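Long-range contacts in periplasmic protein TorT (Vibrio parahaemolyticus, PDB 3O1I), which probably binds a small ligand between two lobes as a periplasmic binding protein and probably relays its presence to a sensor partner: residues Trp115-Leu126 and Gly222-His230; Lys136-Gly144 and Val189-Gly200. All coordinates share one frame; numbering follows the deposited sequence.

Contact 1 (Trp115-Leu126 and Gly222-His230)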
loop_
_atom_site.group_PDB
_atom_site.type_symbol
_atom_site.label_atom_id
_atom_site.label_comp_id
_atom_site.label_asym_id
_atom_site.label_seq_id
_atom_site.Cartn_x
_atom_site.Cartn_y
_atom_site.Cartn_z
ATOM N N TRP D 115 16.519 -31.862 11.949
ATOM C CA TRP D 115 16.948 -30.660 12.647
ATOM C C TRP D 115 17.349 -30.856 14.100
ATOM O O TRP D 115 18.002 -29.988 14.685
ATOM C CB TRP D 115 15.879 -29.577 12.501
ATOM C CG TRP D 115 15.893 -29.044 11.115
ATOM C CD1 TRP D 115 15.486 -29.697 9.992
ATOM C CD2 TRP D 115 16.503 -27.830 10.673
ATOM N NE1 TRP D 115 15.818 -28.976 8.876
ATOM C CE2 TRP D 115 16.444 -27.823 9.264
ATOM C CE3 TRP D 115 17.102 -26.752 11.329
ATOM C CZ2 TRP D 115 16.962 -26.780 8.496
ATOM C CZ3 TRP D 115 17.618 -25.713 10.569
ATOM C CH2 TRP D 115 17.546 -25.735 9.163
ATOM N N TYR D 116 16.971 -31.999 14.667
ATOM C CA TYR D 116 17.314 -32.343 16.048
ATOM C C TYR D 116 18.807 -32.126 16.248
ATOM O O TYR D 116 19.239 -31.595 17.269
ATOM C CB TYR D 116 16.991 -33.814 16.310
ATOM C CG TYR D 116 17.421 -34.335 17.664
ATOM C CD1 TYR D 116 16.527 -34.372 18.730
ATOM C CD2 TYR D 116 18.725 -34.809 17.876
ATOM C CE1 TYR D 116 16.910 -34.870 19.971
ATOM C CE2 TYR D 116 19.120 -35.305 19.116
ATOM C CZ TYR D 116 18.202 -35.332 20.154
ATOM O OH TYR D 116 18.554 -35.831 21.380
ATOM N N TRP D 117 19.585 -32.542 15.255
ATOM C CA TRP D 117 21.036 -32.423 15.300
ATOM C C TRP D 117 21.542 -31.029 14.946
ATOM O O TRP D 117 22.746 -30.807 14.831
ATOM C CB TRP D 117 21.681 -33.488 14.390
ATOM C CG TRP D 117 21.324 -34.883 14.821
ATOM C CD1 TRP D 117 20.294 -35.653 14.350
ATOM C CD2 TRP D 117 21.891 -35.602 15.917
ATOM N NE1 TRP D 117 20.178 -36.802 15.097
ATOM C CE2 TRP D 117 21.146 -36.796 16.067
ATOM C CE3 TRP D 117 22.951 -35.351 16.796
ATOM C CZ2 TRP D 117 21.429 -37.735 17.061
ATOM C CZ3 TRP D 117 23.232 -36.280 17.783
ATOM C CH2 TRP D 117 22.473 -37.461 17.908
ATOM N N MET D 118 20.619 -30.095 14.755
ATOM C CA MET D 118 20.992 -28.716 14.466
ATOM C C MET D 118 20.913 -28.007 15.824
ATOM O O MET D 118 21.777 -27.206 16.189
ATOM C CB MET D 118 20.013 -28.101 13.472
ATOM C CG MET D 118 20.059 -28.716 12.089
ATOM S SD MET D 118 21.443 -28.110 11.106
ATOM C CE MET D 118 21.101 -26.351 11.025
ATOM N N GLY D 119 19.866 -28.331 16.574
ATOM C CA GLY D 119 19.697 -27.761 17.892
ATOM C C GLY D 119 20.753 -28.369 18.794
ATOM O O GLY D 119 21.321 -27.698 19.663
ATOM N N TYR D 120 21.026 -29.652 18.579
ATOM C CA TYR D 120 22.033 -30.349 19.367
ATOM C C TYR D 120 23.385 -29.704 19.099
ATOM O O TYR D 120 24.096 -29.312 20.019
ATOM C CB TYR D 120 22.096 -31.828 18.987
ATOM C CG TYR D 120 22.857 -32.662 19.998
ATOM C CD1 TYR D 120 22.200 -33.239 21.089
ATOM C CD2 TYR D 120 24.245 -32.834 19.892
ATOM C CE1 TYR D 120 22.904 -33.962 22.050
ATOM C CE2 TYR D 120 24.955 -33.555 20.848
ATOM C CZ TYR D 120 24.277 -34.114 21.922
ATOM O OH TYR D 120 24.974 -34.820 22.876
ATOM N N GLU D 121 23.736 -29.588 17.828
ATOM C CA GLU D 121 25.002 -28.979 17.481
ATOM C C GLU D 121 25.163 -27.606 18.117
ATOM O O GLU D 121 26.277 -27.191 18.429
ATOM C CB GLU D 121 25.140 -28.857 15.965
ATOM C CG GLU D 121 26.083 -29.880 15.340
ATOM C CD GLU D 121 27.517 -29.743 15.835
ATOM O OE1 GLU D 121 28.091 -28.635 15.727
ATOM O OE2 GLU D 121 28.070 -30.750 16.330
ATOM N N ALA D 122 24.050 -26.908 18.320
ATOM C CA ALA D 122 24.081 -25.572 18.905
ATOM C C ALA D 122 24.246 -25.604 20.418
ATOM O O ALA D 122 25.022 -24.827 20.984
ATOM C CB ALA D 122 22.816 -24.824 18.539
ATOM N N GLY D 123 23.504 -26.497 21.067
ATOM C CA GLY D 123 23.594 -26.628 22.509
ATOM C C GLY D 123 24.938 -27.215 22.916
ATOM O O GLY D 123 25.498 -26.869 23.961
ATOM N N LYS D 124 25.461 -28.108 22.078
ATOM C CA LYS D 124 26.745 -28.752 22.330
ATOM C C LYS D 124 27.841 -27.690 22.366
ATOM O O LYS D 124 28.772 -27.792 23.156
ATOM C CB LYS D 124 27.043 -29.785 21.230
ATOM C CG LYS D 124 27.850 -31.000 21.682
ATOM C CD LYS D 124 27.967 -32.063 20.579
ATOM C CE LYS D 124 28.777 -31.571 19.374
ATOM N NZ LYS D 124 28.950 -32.621 18.316
ATOM N N TYR D 125 27.730 -26.673 21.515
ATOM C CA TYR D 125 28.730 -25.610 21.483
ATOM C C TYR D 125 28.732 -24.808 22.775
ATOM O O TYR D 125 29.779 -24.361 23.237
ATOM C CB TYR D 125 28.478 -24.648 20.323
ATOM C CG TYR D 125 29.298 -23.373 20.397
ATOM C CD1 TYR D 125 30.389 -23.173 19.552
ATOM C CD2 TYR D 125 28.969 -22.356 21.299
ATOM C CE1 TYR D 125 31.130 -21.989 19.596
ATOM C CE2 TYR D 125 29.704 -21.170 21.356
ATOM C CZ TYR D 125 30.781 -20.991 20.498
ATOM O OH TYR D 125 31.487 -19.807 20.511
ATOM N N LEU D 126 27.559 -24.607 23.353
ATOM C CA LEU D 126 27.483 -23.833 24.575
ATOM C C LEU D 126 27.753 -24.669 25.818
ATOM O O LEU D 126 28.251 -24.149 26.816
ATOM C CB LEU D 126 26.124 -23.140 24.673
ATOM C CG LEU D 126 25.893 -22.081 23.591
ATOM C CD1 LEU D 126 24.469 -21.594 23.685
ATOM C CD2 LEU D 126 26.862 -20.924 23.749
ATOM N N GLY D 222 26.189 -13.022 23.605
ATOM C CA GLY D 222 26.710 -13.867 22.542
ATOM C C GLY D 222 25.611 -14.468 21.689
ATOM O O GLY D 222 24.645 -15.022 22.221
ATOM N N LEU D 223 25.766 -14.370 20.365
ATOM C CA LEU D 223 24.779 -14.880 19.410
ATOM C C LEU D 223 25.086 -16.274 18.849
ATOM O O LEU D 223 26.158 -16.519 18.293
ATOM C CB LEU D 223 24.628 -13.885 18.260
ATOM C CG LEU D 223 24.432 -12.440 18.728
ATOM C CD1 LEU D 223 24.227 -11.530 17.523
ATOM C CD2 LEU D 223 23.249 -12.370 19.698
ATOM N N VAL D 224 24.120 -17.176 18.996
ATOM C CA VAL D 224 24.239 -18.548 18.524
ATOM C C VAL D 224 23.035 -18.891 17.648
ATOM O O VAL D 224 21.904 -18.944 18.137
ATOM C CB VAL D 224 24.302 -19.524 19.724
ATOM C CG1 VAL D 224 24.204 -20.966 19.256
ATOM C CG2 VAL D 224 25.595 -19.310 20.487
ATOM N N SER D 225 23.294 -19.122 16.360
ATOM C CA SER D 225 22.268 -19.465 15.368
ATOM C C SER D 225 21.856 -20.937 15.439
ATOM O O SER D 225 22.625 -21.769 15.912
ATOM C CB SER D 225 22.813 -19.178 13.966
ATOM O OG SER D 225 21.911 -18.407 13.192
ATOM N N VAL D 226 20.656 -21.261 14.962
ATOM C CA VAL D 226 20.204 -22.649 14.960
ATOM C C VAL D 226 20.326 -23.200 13.536
ATOM O O VAL D 226 20.028 -24.372 13.277
ATOM C CB VAL D 226 18.763 -22.775 15.458
ATOM C CG1 VAL D 226 18.359 -24.237 15.572
ATOM C CG2 VAL D 226 18.645 -22.122 16.815
ATOM N N TYR D 227 20.771 -22.337 12.618
ATOM C CA TYR D 227 21.012 -22.700 11.215
ATOM C C TYR D 227 21.761 -21.554 10.545
ATOM O O TYR D 227 21.963 -20.515 11.165
ATOM C CB TYR D 227 19.705 -23.053 10.467
ATOM C CG TYR D 227 18.719 -21.927 10.216
ATOM C CD1 TYR D 227 18.805 -21.147 9.059
ATOM C CD2 TYR D 227 17.682 -21.658 11.123
ATOM C CE1 TYR D 227 17.885 -20.129 8.808
ATOM C CE2 TYR D 227 16.758 -20.640 10.882
ATOM C CZ TYR D 227 16.868 -19.874 9.724
ATOM O OH TYR D 227 16.017 -18.803 9.501
ATOM N N LEU D 228 22.183 -21.728 9.299
ATOM C CA LEU D 228 22.959 -20.687 8.633
ATOM C C LEU D 228 22.236 -19.930 7.537
ATOM O O LEU D 228 21.288 -20.436 6.939
ATOM C CB LEU D 228 24.241 -21.290 8.041
ATOM C CG LEU D 228 25.149 -20.292 7.314
ATOM C CD1 LEU D 228 25.930 -19.476 8.329
ATOM C CD2 LEU D 228 26.086 -21.019 6.400
ATOM N N SER D 229 22.714 -18.718 7.271
ATOM C CA SER D 229 22.157 -17.850 6.239
ATOM C C SER D 229 23.237 -16.858 5.847
ATOM O O SER D 229 24.184 -16.656 6.588
ATOM C CB SER D 229 20.922 -17.108 6.769
ATOM O OG SER D 229 21.222 -16.250 7.859
ATOM N N HIS D 230 23.110 -16.237 4.686
ATOM C CA HIS D 230 24.126 -15.290 4.248
ATOM C C HIS D 230 24.383 -14.191 5.265
ATOM O O HIS D 230 25.420 -13.532 5.229
ATOM C CB HIS D 230 23.730 -14.648 2.917
ATOM C CG HIS D 230 23.566 -15.626 1.797
ATOM N ND1 HIS D 230 24.231 -15.498 0.594
ATOM C CD2 HIS D 230 22.799 -16.736 1.685
ATOM C CE1 HIS D 230 23.880 -16.487 -0.209
ATOM N NE2 HIS D 230 23.011 -17.252 0.427
#
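L126 and V224 meet end to end in the apolar part of this contact: CD2 of L126 lies 3.9 Å from CG2 of V224, the branch that stands beside the valine's own backbone N. The other branch, CG1, is turned to the methyl of A122, with 4.2 Å between V224 CG1 and A122 CB. One helical turn earlier G119 has no side chain, and its CA rests 4.4 Å from CG1 of V226, so the loop that follows the strand comes close to the helix; G119 CA and V226 CA are 5.9 Å apart.

Aromatic and sulfur-bearing groups take over at the start of the helix. The W115 indole presents its edge, with CZ3 reaching CB of Y227 at 3.4 Å, and the two rings meet obliquely, their planes at 79°. M118 bends at chi2 and chi3, which brings M118 CE to Y227 CB at 3.6 Å while its CG lies over the rim of one indole face.

Within 222-230, S225 OG donates to Y227 O (2.9 Å), bracing the turn beyond the strand.

The helical segment 116-126 runs at 155° to strand 222-225, nearly antiparallel, on one face of the four-stranded parallel sheet of an alpha/beta lobe. L126 also touches V199 of the adjacent strand, while W115 and V226 touch V154 of helix 152-163.

Contact 2 (Lys136-Gly144 and Val189-Gly200)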
loop_
_atom_site.group_PDB
_atom_site.type_symbol
_atom_site.label_atom_id
_atom_site.label_comp_id
_atom_site.label_asym_id
_atom_site.label_seq_id
_atom_site.Cartn_x
_atom_site.Cartn_y
_atom_site.Cartn_z
ATOM N N LYS D 136 26.868 -20.675 36.276
ATOM C CA LYS D 136 25.527 -20.509 35.723
ATOM C C LYS D 136 25.475 -19.477 34.609
ATOM O O LYS D 136 25.802 -18.311 34.813
ATOM C CB LYS D 136 24.536 -20.108 36.815
ATOM C CG LYS D 136 23.172 -19.714 36.264
ATOM C CD LYS D 136 22.097 -19.712 37.335
ATOM C CE LYS D 136 20.740 -19.378 36.733
ATOM N NZ LYS D 136 19.659 -19.509 37.740
ATOM N N THR D 137 25.050 -19.914 33.428
ATOM C CA THR D 137 24.961 -19.036 32.272
ATOM C C THR D 137 23.511 -18.913 31.813
ATOM O O THR D 137 22.910 -19.890 31.370
ATOM C CB THR D 137 25.826 -19.585 31.111
ATOM O OG1 THR D 137 27.176 -19.759 31.559
ATOM C CG2 THR D 137 25.819 -18.632 29.929
ATOM N N ASN D 138 22.946 -17.713 31.928
ATOM C CA ASN D 138 21.565 -17.476 31.514
ATOM C C ASN D 138 21.495 -17.218 30.014
ATOM O O ASN D 138 22.196 -16.354 29.480
ATOM C CB ASN D 138 20.962 -16.299 32.288
ATOM C CG ASN D 138 20.749 -16.621 33.760
ATOM O OD1 ASN D 138 20.123 -17.624 34.100
ATOM N ND2 ASN D 138 21.268 -15.770 34.638
ATOM N N ILE D 139 20.641 -17.980 29.338
ATOM C CA ILE D 139 20.495 -17.874 27.894
ATOM C C ILE D 139 19.044 -17.574 27.481
ATOM O O ILE D 139 18.098 -17.877 28.217
ATOM C CB ILE D 139 20.986 -19.194 27.228
ATOM C CG1 ILE D 139 21.108 -19.011 25.717
ATOM C CG2 ILE D 139 20.025 -20.342 27.568
ATOM C CD1 ILE D 139 21.446 -20.286 24.968
ATOM N N ALA D 140 18.877 -16.977 26.303
ATOM C CA ALA D 140 17.551 -16.628 25.791
ATOM C C ALA D 140 17.246 -17.329 24.473
ATOM O O ALA D 140 18.009 -17.210 23.524
ATOM C CB ALA D 140 17.450 -15.120 25.604
ATOM N N LEU D 141 16.113 -18.028 24.413
ATOM C CA LEU D 141 15.710 -18.765 23.211
ATOM C C LEU D 141 14.750 -18.052 22.265
ATOM O O LEU D 141 13.607 -17.825 22.610
ATOM C CB LEU D 141 15.087 -20.114 23.607
ATOM C CG LEU D 141 16.033 -21.295 23.861
ATOM C CD1 LEU D 141 15.271 -22.464 24.485
ATOM C CD2 LEU D 141 16.664 -21.707 22.542
ATOM N N LEU D 142 15.218 -17.715 21.069
ATOM C CA LEU D 142 14.374 -17.060 20.071
ATOM C C LEU D 142 14.393 -17.897 18.794
ATOM O O LEU D 142 14.916 -17.484 17.760
ATOM C CB LEU D 142 14.872 -15.644 19.771
ATOM C CG LEU D 142 15.014 -14.687 20.960
ATOM C CD1 LEU D 142 15.365 -13.309 20.426
ATOM C CD2 LEU D 142 13.735 -14.636 21.776
ATOM N N LEU D 143 13.798 -19.078 18.884
ATOM C CA LEU D 143 13.754 -20.032 17.787
ATOM C C LEU D 143 12.873 -19.652 16.609
ATOM O O LEU D 143 13.348 -19.580 15.478
ATOM C CB LEU D 143 13.341 -21.394 18.337
ATOM C CG LEU D 143 14.292 -21.845 19.452
ATOM C CD1 LEU D 143 13.823 -23.170 20.049
ATOM C CD2 LEU D 143 15.706 -21.946 18.884
ATOM N N GLY D 144 11.592 -19.417 16.864
ATOM C CA GLY D 144 10.698 -19.049 15.781
ATOM C C GLY D 144 9.244 -19.258 16.141
ATOM O O GLY D 144 8.881 -19.151 17.313
ATOM N N VAL D 189 14.498 -8.898 24.877
ATOM C CA VAL D 189 15.571 -9.670 25.491
ATOM C C VAL D 189 16.652 -8.768 26.073
ATOM O O VAL D 189 17.012 -8.892 27.247
ATOM C CB VAL D 189 16.207 -10.639 24.471
ATOM C CG1 VAL D 189 17.499 -11.251 25.031
ATOM C CG2 VAL D 189 15.201 -11.730 24.130
ATOM N N ILE D 190 17.160 -7.856 25.251
ATOM C CA ILE D 190 18.199 -6.933 25.689
ATOM C C ILE D 190 17.757 -6.176 26.943
ATOM O O ILE D 190 18.572 -5.877 27.817
ATOM C CB ILE D 190 18.545 -5.931 24.572
ATOM C CG1 ILE D 190 18.997 -6.687 23.321
ATOM C CG2 ILE D 190 19.669 -5.027 25.021
ATOM C CD1 ILE D 190 19.267 -5.796 22.123
ATOM N N ASP D 191 16.463 -5.885 27.034
ATOM C CA ASP D 191 15.911 -5.168 28.181
ATOM C C ASP D 191 15.857 -5.973 29.475
ATOM O O ASP D 191 15.934 -5.403 30.563
ATOM C CB ASP D 191 14.511 -4.649 27.853
ATOM C CG ASP D 191 14.538 -3.486 26.889
ATOM O OD1 ASP D 191 15.132 -2.444 27.235
ATOM O OD2 ASP D 191 13.969 -3.610 25.786
ATOM N N MET D 192 15.711 -7.290 29.369
ATOM C CA MET D 192 15.662 -8.133 30.557
ATOM C C MET D 192 16.871 -7.825 31.422
ATOM O O MET D 192 16.732 -7.246 32.494
ATOM C CB MET D 192 15.683 -9.614 30.186
ATOM C CG MET D 192 14.436 -10.134 29.510
ATOM S SD MET D 192 14.620 -11.902 29.255
ATOM C CE MET D 192 15.318 -11.929 27.660
ATOM N N GLY D 193 18.054 -8.221 30.952
ATOM C CA GLY D 193 19.274 -7.964 31.698
ATOM C C GLY D 193 20.175 -9.159 31.973
ATOM O O GLY D 193 21.383 -9.083 31.745
ATOM N N ASN D 194 19.603 -10.259 32.457
ATOM C CA ASN D 194 20.375 -11.463 32.788
ATOM C C ASN D 194 20.875 -12.263 31.591
ATOM O O ASN D 194 21.566 -13.265 31.761
ATOM C CB ASN D 194 19.535 -12.420 33.626
ATOM C CG ASN D 194 18.711 -11.712 34.659
ATOM O OD1 ASN D 194 19.243 -11.162 35.622
ATOM N ND2 ASN D 194 17.392 -11.714 34.465
ATOM N N ILE D 195 20.531 -11.839 30.384
ATOM C CA ILE D 195 20.925 -12.598 29.211
ATOM C C ILE D 195 22.382 -12.546 28.802
ATOM O O ILE D 195 22.927 -11.484 28.502
ATOM C CB ILE D 195 20.069 -12.212 27.999
ATOM C CG1 ILE D 195 18.589 -12.255 28.390
ATOM C CG2 ILE D 195 20.346 -13.162 26.842
ATOM C CD1 ILE D 195 18.165 -13.553 29.066
ATOM N N ASP D 196 22.992 -13.728 28.782
ATOM C CA ASP D 196 24.382 -13.908 28.384
ATOM C C ASP D 196 24.416 -14.197 26.884
ATOM O O ASP D 196 25.108 -13.510 26.126
ATOM C CB ASP D 196 25.000 -15.078 29.148
ATOM C CG ASP D 196 25.153 -14.789 30.627
ATOM O OD1 ASP D 196 25.947 -13.889 30.968
ATOM O OD2 ASP D 196 24.482 -15.455 31.446
ATOM N N TYR D 197 23.656 -15.214 26.470
ATOM C CA TYR D 197 23.570 -15.614 25.062
ATOM C C TYR D 197 22.139 -15.619 24.541
ATOM O O TYR D 197 21.174 -15.710 25.308
ATOM C CB TYR D 197 24.114 -17.032 24.849
ATOM C CG TYR D 197 25.532 -17.264 25.286
ATOM C CD1 TYR D 197 25.812 -18.046 26.405
ATOM C CD2 TYR D 197 26.596 -16.733 24.565
ATOM C CE1 TYR D 197 27.122 -18.298 26.794
ATOM C CE2 TYR D 197 27.911 -16.975 24.943
ATOM C CZ TYR D 197 28.171 -17.759 26.056
ATOM O OH TYR D 197 29.477 -18.018 26.410
ATOM N N ILE D 198 22.026 -15.534 23.219
ATOM C CA ILE D 198 20.748 -15.597 22.529
ATOM C C ILE D 198 20.924 -16.663 21.448
ATOM O O ILE D 198 21.792 -16.547 20.576
ATOM C CB ILE D 198 20.367 -14.284 21.794
ATOM C CG1 ILE D 198 20.228 -13.119 22.764
ATOM C CG2 ILE D 198 19.035 -14.469 21.084
ATOM C CD1 ILE D 198 19.984 -11.796 22.041
ATOM N N VAL D 199 20.121 -17.714 21.522
ATOM C CA VAL D 199 20.163 -18.759 20.511
ATOM C C VAL D 199 18.827 -18.740 19.793
ATOM O O VAL D 199 17.783 -18.991 20.397
ATOM C CB VAL D 199 20.407 -20.157 21.120
ATOM C CG1 VAL D 199 21.820 -20.241 21.620
ATOM C CG2 VAL D 199 19.448 -20.428 22.258
ATOM N N GLY D 200 18.856 -18.412 18.506
ATOM C CA GLY D 200 17.621 -18.370 17.754
ATOM C C GLY D 200 17.782 -18.589 16.265
ATOM O O GLY D 200 18.838 -19.019 15.802
#
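I139 crosses from strand 137-142 to its neighbour 197-200. I139 CB lies 4.0 Å from Y197 O; I139 CG1, placed anti to the backbone N (chi1 -169°), passes close to that carbonyl oxygen and to Y197 CB (3.7 Å); I139 CD1, carried on by an extended chi2, ends 3.4 Å from V199 CG1. F158 and L126 of the overlying helices touch the same isoleucine.

On the sheet face of A140, covered by helix 179-192, A140 CB meets I195 CG2 at 3.7 Å and V189 CG1. L142 and V189 pass alongside each other, pointing opposite ways, leucine CD2 against valine CG2; L142 CD1 also meets I198 CG2.

Between the backbones, A140 N donates to Y197 O, V199 N to A140 O (3.0 Å) and L142 N to V199 O (2.9 Å). At the N138 end of the ladder D196 N donates to N138 O, and N138 N meets the anti lone pair of D196 OD2 at 2.8 Å, though bent to 132° at the hydrogen.

These are the central parallel strands of an alpha/beta lobe, as in periplasmic binding proteins: backbone amides find acceptors inside the sheet, apolar groups line both faces, and beside N138 an aspartate oxygen stands in for a backbone carbonyl.

Contacts 1 and 2 lie about 14 Å apart, centre to centre, on the same side of the chain's centre. Contact 2 is nested within the loop that contact 1 closes: helix 116-127 comes first, strand 137-142 follows, then strand 197-200, and strand 222-225 comes last. Strands 197-200 and 222-225 are neighbours in one parallel sheet, ordered 167-172, 137-142, 197-200, 222-225. In that order contact 2 supplies the two central strands and contact 1 an outer strand with a helix over it; probable backbone hydrogen bonds join G222 to D196 and I198. Together they make up much of one lobe of the two-lobed periplasmic binding protein fold.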